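Local structure of amine oxidase (Emericella nidulans, 3PGB) at residues A[196-201]-A[285-290]; A[202-205]-A[209-212]; A[542-547]-A[722-727]. The protein probably oxidises primary amines, as a copper amine oxidase carrying copper and a tyrosine-derived topaquinone in each subunit. All blocks are in the same frame, centred on the assembly; numbering follows the deposited sequence.

Overall arrangement
Interactions 1 and 2 are neighbours, their centres 11 Å apart, and both draw on helix 200-207: interaction 1 joins the residues just before it to helix 287-294, while interaction 2 joins its middle turn to the loop that follows. They touch directly, as where Phe290 CE1 lies 3.7 Å from Ile202 CD1. In sequence, both segments of interaction 2 fall between the two segments of interaction 1. Interaction 3 comes later, in the enzyme domain beside a calcium ion, on the opposite side of the chain's centre; its centre is about 66 and 64 Å from theirs. The first two therefore pack a peripheral helix-and-sheet region, the third a loop pair near the second subunit.

Interaction 1 of 3, residues A[196-201]-A[285-290]; sequences SASIAD and ETTEEF
Ser198 and Thr287 mark the nearest backbone approach, with Ser198 CA 8.0 Å from Thr287 CA, a separation that leaves the meeting to side chains and one water. Ile199 is the N-cap residue of helix 200-207, and the first segment is the joint between helices 186-198 and 200-207. Thr287 reaches it from the first turn of helix 287-294. Its methyl does the touching: with CG2 anti to the backbone N, Thr287 CG2 comes 3.8 Å from Ser198 OG and 4.0 Å from Ile199 CG2. The Ile199 and Thr287 side chains meet at a slant through these methyl branches. The hydroxyl of Thr287 has separate polar partners, Trp277 NE1 and a water 2.6 Å from Thr287 OG1; that water makes a weak, long link to Ser198 OG at 3.5 Å. One residue earlier, Thr286 and Glu289 form a capping box that starts the helix. Its firm bond runs from Glu289 N to Thr286 OG1 (3.2 Å, N-H...O angle 163°), whereas the return bond from Thr286 N to Glu289 OE2 is weak. A salt bridge from Asp201 to Arg291 also joins the helices. Beneath them lies the antiparallel sheet of residues 219-284: Ile199 packs on Phe240, Leu258 and Trp277, Phe290 on Leu258, and Thr287 on Leu274 of strand 273-279.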
loop_
_atom_site.group_PDB
_atom_site.type_symbol
_atom_site.label_atom_id
_atom_site.label_comp_id
_atom_site.label_asym_id
_atom_site.label_seq_id
_atom_site.Cartn_x
_atom_site.Cartn_y
_atom_site.Cartn_z
ATOM N N SER A 196 -21.814 -31.491 -29.631
ATOM C CA SER A 196 -22.704 -31.307 -28.494
ATOM C C SER A 196 -24.056 -31.981 -28.719
ATOM O O SER A 196 -24.630 -32.534 -27.788
ATOM C CB SER A 196 -22.903 -29.824 -28.192
ATOM O OG SER A 196 -23.832 -29.666 -27.135
ATOM N N ALA A 197 -24.562 -31.927 -29.948
ATOM C CA ALA A 197 -25.800 -32.636 -30.308
ATOM C C ALA A 197 -25.626 -34.151 -30.183
ATOM O O ALA A 197 -26.592 -34.873 -29.953
ATOM C CB ALA A 197 -26.253 -32.264 -31.723
ATOM N N SER A 198 -24.389 -34.616 -30.340
ATOM C CA SER A 198 -24.030 -36.019 -30.118
ATOM C C SER A 198 -24.289 -36.470 -28.668
ATOM O O SER A 198 -24.513 -37.656 -28.413
ATOM C CB SER A 198 -22.553 -36.241 -30.467
ATOM O OG SER A 198 -22.309 -37.584 -30.821
ATOM N N ILE A 199 -24.228 -35.520 -27.731
ATOM C CA ILE A 199 -24.455 -35.788 -26.310
ATOM C C ILE A 199 -25.540 -34.878 -25.723
ATOM O O ILE A 199 -25.508 -34.555 -24.531
ATOM C CB ILE A 199 -23.138 -35.653 -25.500
ATOM C CG1 ILE A 199 -22.603 -34.221 -25.517
ATOM C CG2 ILE A 199 -22.077 -36.580 -26.065
ATOM C CD1 ILE A 199 -21.575 -33.965 -24.439
ATOM N N ALA A 200 -26.506 -34.482 -26.552
ATOM C CA ALA A 200 -27.597 -33.612 -26.107
ATOM C C ALA A 200 -28.433 -34.279 -25.021
ATOM O O ALA A 200 -28.849 -33.633 -24.056
ATOM C CB ALA A 200 -28.480 -33.234 -27.268
ATOM N N ASP A 201 -28.685 -35.574 -25.186
ATOM C CA ASP A 201 -29.403 -36.344 -24.174
ATOM C C ASP A 201 -28.644 -36.343 -22.844
ATOM O O ASP A 201 -29.258 -36.322 -21.775
ATOM C CB ASP A 201 -29.642 -37.780 -24.656
ATOM C CG ASP A 201 -28.353 -38.557 -24.838
ATOM O OD1 ASP A 201 -27.403 -38.010 -25.446
ATOM O OD2 ASP A 201 -28.284 -39.718 -24.374
ATOM N N GLU A 285 -11.262 -41.454 -24.695
ATOM C CA GLU A 285 -10.730 -41.138 -26.027
ATOM C C GLU A 285 -11.815 -40.847 -27.088
ATOM O O GLU A 285 -11.580 -40.062 -28.008
ATOM C CB GLU A 285 -9.793 -42.251 -26.521
ATOM C CG GLU A 285 -8.929 -41.847 -27.727
ATOM C CD GLU A 285 -7.983 -42.950 -28.215
ATOM O OE1 GLU A 285 -8.111 -44.117 -27.767
ATOM O OE2 GLU A 285 -7.108 -42.641 -29.061
ATOM N N THR A 286 -12.990 -41.462 -26.965
ATOM C CA THR A 286 -14.053 -41.282 -27.960
ATOM C C THR A 286 -15.403 -40.984 -27.314
ATOM O O THR A 286 -15.604 -41.238 -26.121
ATOM C CB THR A 286 -14.212 -42.534 -28.857
ATOM O OG1 THR A 286 -14.846 -43.587 -28.118
ATOM C CG2 THR A 286 -12.861 -43.018 -29.373
ATOM N N THR A 287 -16.324 -40.453 -28.114
ATOM C CA THR A 287 -17.681 -40.161 -27.655
ATOM C C THR A 287 -18.440 -41.447 -27.291
ATOM O O THR A 287 -19.171 -41.478 -26.298
ATOM C CB THR A 287 -18.478 -39.361 -28.720
ATOM O OG1 THR A 287 -17.832 -38.109 -28.966
ATOM C CG2 THR A 287 -19.907 -39.096 -28.261
ATOM N N GLU A 288 -18.260 -42.501 -28.089
ATOM C CA GLU A 288 -18.883 -43.802 -27.818
ATOM C C GLU A 288 -18.504 -44.284 -26.419
ATOM O O GLU A 288 -19.361 -44.716 -25.652
ATOM C CB GLU A 288 -18.453 -44.840 -28.868
ATOM C CG GLU A 288 -19.188 -46.197 -28.791
ATOM C CD GLU A 288 -18.251 -47.409 -28.981
ATOM O OE1 GLU A 288 -18.331 -48.085 -30.039
ATOM O OE2 GLU A 288 -17.433 -47.682 -28.065
ATOM N N GLU A 289 -17.217 -44.197 -26.093
ATOM C CA GLU A 289 -16.709 -44.610 -24.779
ATOM C C GLU A 289 -17.295 -43.799 -23.621
ATOM O O GLU A 289 -17.582 -44.352 -22.560
ATOM C CB GLU A 289 -15.183 -44.516 -24.744
ATOM C CG GLU A 289 -14.475 -45.563 -25.590
ATOM C CD GLU A 289 -12.966 -45.380 -25.603
ATOM O OE1 GLU A 289 -12.246 -46.381 -25.386
ATOM O OE2 GLU A 289 -12.498 -44.242 -25.817
ATOM N N PHE A 290 -17.462 -42.494 -23.824
ATOM C CA PHE A 290 -18.089 -41.629 -22.822
ATOM C C PHE A 290 -19.572 -41.945 -22.661
ATOM O O PHE A 290 -20.067 -42.058 -21.541
ATOM C CB PHE A 290 -17.917 -40.153 -23.189
ATOM C CG PHE A 290 -18.609 -39.210 -22.242
ATOM C CD1 PHE A 290 -19.653 -38.406 -22.677
ATOM C CD2 PHE A 290 -18.218 -39.135 -20.908
ATOM C CE1 PHE A 290 -20.292 -37.542 -21.807
ATOM C CE2 PHE A 290 -18.855 -38.271 -20.028
ATOM C CZ PHE A 290 -19.893 -37.472 -20.480
HETATM O O HOH W 1 -18.915 -36.814 -30.950
#

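Interaction 2 of 3, residues A[202-205]-A[209-212]; sequences ITLD and GTAL. With NAG (2-acetamido-2-deoxy-beta-D-glucopyranose), chain G.
Gly209 meets Thr203 through both of its backbone polar groups, just beyond the end of helix 200-207. Gly209 N donates to Thr203 O (3.3 Å, N-H...O angle 161°). In return the Thr203 hydroxyl donates to the glycine carbonyl, with Thr203 OG1 2.7 Å from Gly209 O. This second bond depends on chi1 of 69°, which sets OG1 between the backbone N and the carbonyl carbon and turns it to the loop. Thr210 follows, with its two branches used differently. Its methyl, Thr210 CG2, lies 3.9 Å from Leu204 CG, the two side chains crossing at an angle, while its hydroxyl accepts from the sugar: NAG N2 is 2.9 Å from Thr210 OG1, at an N-H...O angle of 143°. Leu204 CD1 also approaches NAG O3, so the helix and loop together flank this protein-attached glycan. At Ala211 a water continues the connection, accepting from Ala211 N at 3.0 Å and donating to Thr203 OG1 at 2.8 Å. The threonine hydroxyl accepts from the water and donates to Gly209 O, while Ala200 O, one turn back in the helix, is a second carbonyl partner. Loop 209-212 runs between helix 200-207 and strand 219-223; Thr210 makes backbone hydrogen bonds with Thr218 and Leu219, Thr203 and Ala211 pack on Leu219 and Phe240, and Ile202 packs against helix 287-294 through Phe290, Arg291 and Tyr294.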
loop_
_atom_site.group_PDB
_atom_site.type_symbol
_atom_site.label_atom_id
_atom_site.label_comp_id
_atom_site.label_asym_id
_atom_site.label_seq_id
_atom_site.Cartn_x
_atom_site.Cartn_y
_atom_site.Cartn_z
ATOM N N ILE A 202 -27.314 -36.363 -22.920
ATOM C CA ILE A 202 -26.466 -36.364 -21.731
ATOM C C ILE A 202 -26.441 -35.000 -21.048
ATOM O O ILE A 202 -26.523 -34.932 -19.827
ATOM C CB ILE A 202 -25.024 -36.811 -22.048
ATOM C CG1 ILE A 202 -25.013 -38.295 -22.433
ATOM C CG2 ILE A 202 -24.113 -36.569 -20.849
ATOM C CD1 ILE A 202 -23.653 -38.809 -22.855
ATOM N N THR A 203 -26.347 -33.925 -21.829
ATOM C CA THR A 203 -26.348 -32.569 -21.257
ATOM C C THR A 203 -27.711 -32.198 -20.681
ATOM O O THR A 203 -27.801 -31.332 -19.816
ATOM C CB THR A 203 -25.886 -31.481 -22.268
ATOM O OG1 THR A 203 -26.857 -31.309 -23.313
ATOM C CG2 THR A 203 -24.531 -31.844 -22.864
ATOM N N LEU A 204 -28.765 -32.854 -21.164
ATOM C CA LEU A 204 -30.115 -32.686 -20.613
ATOM C C LEU A 204 -30.237 -33.393 -19.269
ATOM O O LEU A 204 -30.857 -32.876 -18.342
ATOM C CB LEU A 204 -31.176 -33.239 -21.579
ATOM C CG LEU A 204 -31.847 -32.240 -22.526
ATOM C CD1 LEU A 204 -32.611 -32.973 -23.622
ATOM C CD2 LEU A 204 -32.774 -31.310 -21.743
ATOM N N ASP A 205 -29.653 -34.584 -19.177
ATOM C CA ASP A 205 -29.713 -35.382 -17.953
ATOM C C ASP A 205 -28.823 -34.801 -16.846
ATOM O O ASP A 205 -29.111 -34.950 -15.657
ATOM C CB ASP A 205 -29.288 -36.820 -18.246
ATOM C CG ASP A 205 -29.641 -37.771 -17.123
ATOM O OD1 ASP A 205 -30.836 -37.841 -16.772
ATOM O OD2 ASP A 205 -28.730 -38.449 -16.598
ATOM N N GLY A 209 -30.067 -28.990 -19.774
ATOM C CA GLY A 209 -29.662 -28.005 -20.775
ATOM C C GLY A 209 -29.129 -28.563 -22.083
ATOM O O GLY A 209 -28.820 -29.746 -22.189
ATOM N N THR A 210 -29.044 -27.694 -23.087
ATOM C CA THR A 210 -28.458 -28.041 -24.377
ATOM C C THR A 210 -27.714 -26.847 -24.961
ATOM O O THR A 210 -28.089 -25.696 -24.732
ATOM C CB THR A 210 -29.531 -28.477 -25.412
ATOM O OG1 THR A 210 -30.563 -27.487 -25.488
ATOM C CG2 THR A 210 -30.147 -29.819 -25.050
ATOM N N ALA A 211 -26.649 -27.140 -25.707
ATOM C CA ALA A 211 -25.989 -26.167 -26.578
ATOM C C ALA A 211 -26.008 -26.716 -28.004
ATOM O O ALA A 211 -25.250 -27.629 -28.336
ATOM C CB ALA A 211 -24.558 -25.913 -26.120
ATOM N N LEU A 212 -26.900 -26.175 -28.832
ATOM C CA LEU A 212 -27.034 -26.603 -30.230
ATOM C C LEU A 212 -26.918 -25.469 -31.265
ATOM O O LEU A 212 -26.776 -25.736 -32.458
ATOM C CB LEU A 212 -28.366 -27.329 -30.409
ATOM C CG LEU A 212 -28.651 -28.427 -29.384
ATOM C CD1 LEU A 212 -30.065 -28.968 -29.562
ATOM C CD2 LEU A 212 -27.615 -29.540 -29.484
HETATM C C1 NAG G . -34.132 -27.215 -28.075
HETATM C C2 NAG G . -34.243 -28.169 -26.888
HETATM C C3 NAG G . -33.758 -29.566 -27.282
HETATM C C4 NAG G . -34.428 -30.053 -28.573
HETATM C C5 NAG G . -34.417 -28.959 -29.654
HETATM C C6 NAG G . -35.198 -29.370 -30.909
HETATM C C7 NAG G . -33.909 -27.654 -24.488
HETATM C C8 NAG G . -32.973 -27.082 -23.462
HETATM N N2 NAG G . -33.478 -27.657 -25.760
HETATM O O3 NAG G . -34.005 -30.473 -26.226
HETATM O O4 NAG G . -33.777 -31.219 -29.048
HETATM O O5 NAG G . -34.914 -27.726 -29.143
HETATM O O6 NAG G . -36.557 -29.641 -30.618
HETATM O O7 NAG G . -35.001 -28.087 -24.119
HETATM O O HOH W 2 -26.090 -30.082 -25.720
#

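Interaction 3 of 3, residues A[542-547]-A[722-727]; sequences FDILGP and LNYLPG. With CA (calcium ion), chain F.
Tyr724 brings its aromatic ring to Ile544 and Leu545, which occupy the two central positions of a type II beta turn from Asp543 to Gly546. The tyrosine CG is anti to the backbone N (chi1 -173°), and the extended side chain spans a backbone gap in which Ile544 CA and Tyr724 CA are 9.4 Å apart. Most of the apolar contact gathers at one ring carbon: Tyr724 CE1 lies 3.8 Å from Leu545 CG and 4.1 Å from Ile544 CG2. Both aliphatic side chains meet the ring obliquely. Ile544 uses its gamma methyl, placed anti to the backbone N, while its longer branch points elsewhere. Leu545 uses its branch point and both terminal methyls, and its CD2 reaches 3.8 Å from Tyr724 OH. A water beside this apolar patch ties the phenol to the turn, standing 2.8 Å from Tyr724 OH and accepting from Leu545 N at the same distance. The ring also has a cation-pi partner in Arg614.

The turn adjoins a calcium site. Phe542 O and Asp543 OD1 bind the calcium ion at 2.5 and 2.3 Å; Asp541, Asp687, Leu688 and a water complete its shell, and this water also donates to Pro547 O. The other Asp543 oxygen forms a salt bridge with Lys114. The turn connects strands 532-542 and 548-562, with Ile544 packed on Val601 and Tyr616 and Leu545 on Gln374; segment 722-727 leaves strand 714-722, and Asn723 N hydrogen-bonds to His701, and Leu725 O to Thr702, both of the second subunit.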
loop_
_atom_site.group_PDB
_atom_site.type_symbol
_atom_site.label_atom_id
_atom_site.label_comp_id
_atom_site.label_asym_id
_atom_site.label_seq_id
_atom_site.Cartn_x
_atom_site.Cartn_y
_atom_site.Cartn_z
ATOM N N PHE A 542 12.574 6.309 -17.796
ATOM C CA PHE A 542 13.170 7.416 -17.050
ATOM C C PHE A 542 14.318 8.017 -17.844
ATOM O O PHE A 542 15.193 7.286 -18.299
ATOM C CB PHE A 542 13.728 6.946 -15.701
ATOM C CG PHE A 542 12.688 6.448 -14.752
ATOM C CD1 PHE A 542 12.060 7.316 -13.878
ATOM C CD2 PHE A 542 12.342 5.115 -14.732
ATOM C CE1 PHE A 542 11.101 6.860 -13.008
ATOM C CE2 PHE A 542 11.391 4.654 -13.869
ATOM C CZ PHE A 542 10.764 5.529 -13.005
ATOM N N ASP A 543 14.317 9.336 -18.012
ATOM C CA ASP A 543 15.469 10.055 -18.555
ATOM C C ASP A 543 15.895 11.092 -17.526
ATOM O O ASP A 543 15.668 12.295 -17.703
ATOM C CB ASP A 543 15.123 10.732 -19.885
ATOM C CG ASP A 543 14.935 9.742 -21.028
ATOM O OD1 ASP A 543 15.288 8.547 -20.892
ATOM O OD2 ASP A 543 14.434 10.171 -22.084
ATOM N N ILE A 544 16.523 10.626 -16.451
ATOM C CA ILE A 544 16.813 11.495 -15.313
ATOM C C ILE A 544 17.882 12.523 -15.684
ATOM O O ILE A 544 19.041 12.174 -15.923
ATOM C CB ILE A 544 17.258 10.697 -14.056
ATOM C CG1 ILE A 544 16.220 9.626 -13.683
ATOM C CG2 ILE A 544 17.483 11.637 -12.879
ATOM C CD1 ILE A 544 14.813 10.150 -13.493
ATOM N N LEU A 545 17.474 13.789 -15.733
ATOM C CA LEU A 545 18.365 14.891 -16.095
ATOM C C LEU A 545 19.097 14.585 -17.411
ATOM O O LEU A 545 20.290 14.854 -17.549
ATOM C CB LEU A 545 19.354 15.175 -14.954
ATOM C CG LEU A 545 18.735 15.592 -13.610
ATOM C CD1 LEU A 545 19.742 15.525 -12.454
ATOM C CD2 LEU A 545 18.119 16.991 -13.707
ATOM N N GLY A 546 18.362 14.025 -18.370
ATOM C CA GLY A 546 18.929 13.590 -19.643
ATOM C C GLY A 546 18.816 12.083 -19.822
ATOM O O GLY A 546 18.511 11.361 -18.876
ATOM N N PRO A 547 19.078 11.591 -21.040
ATOM C CA PRO A 547 18.922 10.172 -21.330
ATOM C C PRO A 547 19.987 9.275 -20.683
ATOM O O PRO A 547 19.688 8.126 -20.343
ATOM C CB PRO A 547 19.008 10.118 -22.858
ATOM C CG PRO A 547 19.845 11.289 -23.241
ATOM C CD PRO A 547 19.623 12.343 -22.186
ATOM N N LEU A 722 15.183 10.935 -5.223
ATOM C CA LEU A 722 16.215 10.379 -4.358
ATOM C C LEU A 722 17.491 11.184 -4.588
ATOM O O LEU A 722 18.081 11.114 -5.665
ATOM C CB LEU A 722 16.424 8.899 -4.678
ATOM C CG LEU A 722 17.180 8.046 -3.654
ATOM C CD1 LEU A 722 18.603 8.538 -3.489
ATOM C CD2 LEU A 722 16.462 8.027 -2.317
ATOM N N ASN A 723 17.886 11.960 -3.577
ATOM C CA ASN A 723 18.989 12.917 -3.677
ATOM C C ASN A 723 18.910 13.817 -4.911
ATOM O O ASN A 723 19.930 14.202 -5.472
ATOM C CB ASN A 723 20.330 12.185 -3.641
ATOM C CG ASN A 723 20.594 11.531 -2.314
ATOM O OD1 ASN A 723 20.363 12.121 -1.262
ATOM N ND2 ASN A 723 21.087 10.300 -2.353
ATOM N N TYR A 724 17.685 14.165 -5.296
ATOM C CA TYR A 724 17.402 14.858 -6.549
ATOM C C TYR A 724 17.306 16.356 -6.338
ATOM O O TYR A 724 17.786 17.147 -7.158
ATOM C CB TYR A 724 16.081 14.343 -7.099
ATOM C CG TYR A 724 15.731 14.831 -8.478
ATOM C CD1 TYR A 724 16.489 14.460 -9.580
ATOM C CD2 TYR A 724 14.611 15.628 -8.689
ATOM C CE1 TYR A 724 16.158 14.893 -10.858
ATOM C CE2 TYR A 724 14.272 16.063 -9.953
ATOM C CZ TYR A 724 15.051 15.691 -11.036
ATOM O OH TYR A 724 14.731 16.124 -12.295
ATOM N N LEU A 725 16.659 16.737 -5.241
ATOM C CA LEU A 725 16.465 18.139 -4.884
ATOM C C LEU A 725 17.253 18.458 -3.618
ATOM O O LEU A 725 17.635 17.547 -2.880
ATOM C CB LEU A 725 14.975 18.403 -4.651
ATOM C CG LEU A 725 14.071 18.680 -5.860
ATOM C CD1 LEU A 725 14.742 18.383 -7.184
ATOM C CD2 LEU A 725 12.749 17.909 -5.737
ATOM N N PRO A 726 17.495 19.756 -3.354
ATOM C CA PRO A 726 18.138 20.156 -2.104
ATOM C C PRO A 726 17.349 19.716 -0.874
ATOM O O PRO A 726 17.947 19.436 0.161
ATOM C CB PRO A 726 18.152 21.687 -2.188
ATOM C CG PRO A 726 18.044 21.993 -3.618
ATOM C CD PRO A 726 17.182 20.923 -4.196
ATOM N N GLY A 727 16.018 19.666 -0.996
ATOM C CA GLY A 727 15.147 19.276 0.110
ATOM C C GLY A 727 13.813 18.714 -0.354
ATOM O O GLY A 727 13.631 18.416 -1.532
HETATM CA CA CA F . 15.676 6.342 -20.510
HETATM O O HOH W 3 14.996 14.448 -14.508
HETATM O O HOH W 4 17.705 6.576 -19.030
#